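Local coordinates for DNA polymerase III, gamma subunit-related protein (Thermotoga maritima, PDB 2GNO), which is related to the gamma subunit of DNA polymerase III and may bind DNA, at residues E60-G63 against I64-R68. Numbering follows the deposited sequence.
Sequences ENIG and IDDIR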
loop_
_atom_site.group_PDB
_atom_site.type_symbol
_atom_site.label_atom_id
_atom_site.label_comp_id
_atom_site.label_asym_id
_atom_site.label_seq_id
_atom_site.Cartn_x
_atom_site.Cartn_y
_atom_site.Cartn_z
ATOM N N GLU A 60 -3.121 10.550 -6.853
ATOM C CA GLU A 60 -4.425 10.046 -6.386
ATOM C C GLU A 60 -5.514 9.965 -7.474
ATOM O O GLU A 60 -6.683 9.775 -7.132
ATOM C CB GLU A 60 -4.947 10.946 -5.242
ATOM N N ASN A 61 -5.143 10.073 -8.756
ATOM C CA ASN A 61 -6.100 10.009 -9.881
ATOM C C ASN A 61 -5.658 9.153 -11.067
ATOM O O ASN A 61 -4.502 9.224 -11.485
ATOM C CB ASN A 61 -6.294 11.399 -10.476
ATOM C CG ASN A 61 -6.836 12.397 -9.489
ATOM O OD1 ASN A 61 -7.825 12.151 -8.782
ATOM N ND2 ASN A 61 -6.221 13.555 -9.472
ATOM N N ILE A 62 -6.595 8.395 -11.635
ATOM C CA ILE A 62 -6.364 7.597 -12.846
ATOM C C ILE A 62 -7.228 8.316 -13.888
ATOM O O ILE A 62 -8.449 8.227 -13.837
ATOM C CB ILE A 62 -6.786 6.133 -12.692
ATOM C CG1 ILE A 62 -5.902 5.449 -11.649
ATOM C CG2 ILE A 62 -6.641 5.390 -14.047
ATOM C CD1 ILE A 62 -6.333 3.979 -11.329
ATOM N N GLY A 63 -6.592 9.023 -14.821
ATOM C CA GLY A 63 -7.299 9.784 -15.826
ATOM C C GLY A 63 -7.649 9.091 -17.125
ATOM O O GLY A 63 -7.250 7.951 -17.373
ATOM N N ILE A 64 -8.395 9.818 -17.961
ATOM C CA ILE A 64 -8.825 9.324 -19.270
ATOM C C ILE A 64 -7.625 8.982 -20.170
ATOM O O ILE A 64 -7.749 8.109 -21.022
ATOM C CB ILE A 64 -9.851 10.288 -19.981
ATOM C CG1 ILE A 64 -10.429 9.646 -21.259
ATOM C CG2 ILE A 64 -9.242 11.658 -20.291
ATOM C CD1 ILE A 64 -11.579 10.424 -21.876
ATOM N N ASP A 65 -6.482 9.638 -19.952
ATOM C CA ASP A 65 -5.273 9.376 -20.705
ATOM C C ASP A 65 -4.797 7.948 -20.374
ATOM O O ASP A 65 -4.364 7.229 -21.277
ATOM C CB ASP A 65 -4.189 10.400 -20.359
ATOM C CG ASP A 65 -3.043 10.443 -21.381
ATOM O OD1 ASP A 65 -3.126 9.817 -22.463
ATOM O OD2 ASP A 65 -2.057 11.155 -21.108
ATOM N N ASP A 66 -4.854 7.553 -19.090
ATOM C CA ASP A 66 -4.487 6.184 -18.682
ATOM C C ASP A 66 -5.430 5.192 -19.335
ATOM O O ASP A 66 -5.001 4.115 -19.714
ATOM C CB ASP A 66 -4.512 5.979 -17.161
ATOM C CG ASP A 66 -3.482 6.813 -16.433
ATOM O OD1 ASP A 66 -2.311 6.851 -16.866
ATOM O OD2 ASP A 66 -3.847 7.416 -15.405
ATOM N N ILE A 67 -6.704 5.549 -19.497
ATOM C CA ILE A 67 -7.669 4.654 -20.143
ATOM C C ILE A 67 -7.358 4.532 -21.646
ATOM O O ILE A 67 -7.524 3.465 -22.223
ATOM C CB ILE A 67 -9.123 5.075 -19.880
ATOM C CG1 ILE A 67 -9.401 5.150 -18.358
ATOM C CG2 ILE A 67 -10.116 4.121 -20.555
ATOM C CD1 ILE A 67 -9.054 3.930 -17.534
ATOM N N ARG A 68 -6.901 5.603 -22.275
ATOM C CA ARG A 68 -6.531 5.509 -23.685
ATOM C C ARG A 68 -5.371 4.535 -23.833
ATOM O O ARG A 68 -5.399 3.718 -24.731
ATOM C CB ARG A 68 -6.179 6.856 -24.288
ATOM C CG ARG A 68 -7.360 7.771 -24.414
ATOM C CD ARG A 68 -7.004 9.002 -25.193
ATOM N NE ARG A 68 -8.089 9.984 -25.132
ATOM C CZ ARG A 68 -8.162 11.045 -24.315
ATOM N NH1 ARG A 68 -7.187 11.360 -23.443
ATOM N NH2 ARG A 68 -9.230 11.836 -24.396
HETATM O O HOH W 1 -3.159 9.627 -14.311
#
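Asp-66 OD2 is gripped twice: by the backbone N-H of Gly-63, 3.2 Å from N to OD2, and by a water that donates to OD2 from 2.6 Å. Gly-63 is the N-cap of helix 64-74, and the carboxylate of the third helical residue, reaching back to its amide, makes one half of a capping box; the reciprocal bond, from an N-cap side chain to the N-H of Asp-66, cannot form because glycine has no side chain. The helix follows strand 52-55, an outermost strand of a five-stranded parallel sheet consistent with a P-loop NTPase fold. The bond is bent, 135° at the hydrogen, and N-H meets OD2 on the anti side, 30° out of the carboxylate plane. CG lies beside its own backbone N (chi1 -64°), which turns the carboxylate back to Gly-63, near the helix N-terminus, whose dipole would probably favour its negative charge. The same water donates to Asn-61 O. Ile-62 CG2 packs 3.7 Å from OD2, the two side chains crossing at about a right angle. Replacing Asp-66 with an alanine is likely to leave the Gly-63 N-H without this acceptor and the water without one anchor. Ile-62 pairs by backbone bonds with Arg-93 and Thr-95, while Ile-67 packs on helix 96-101. Ile-67 N donates to Gly-63 O, 3.3 Å away, tying the N-cap into the helix.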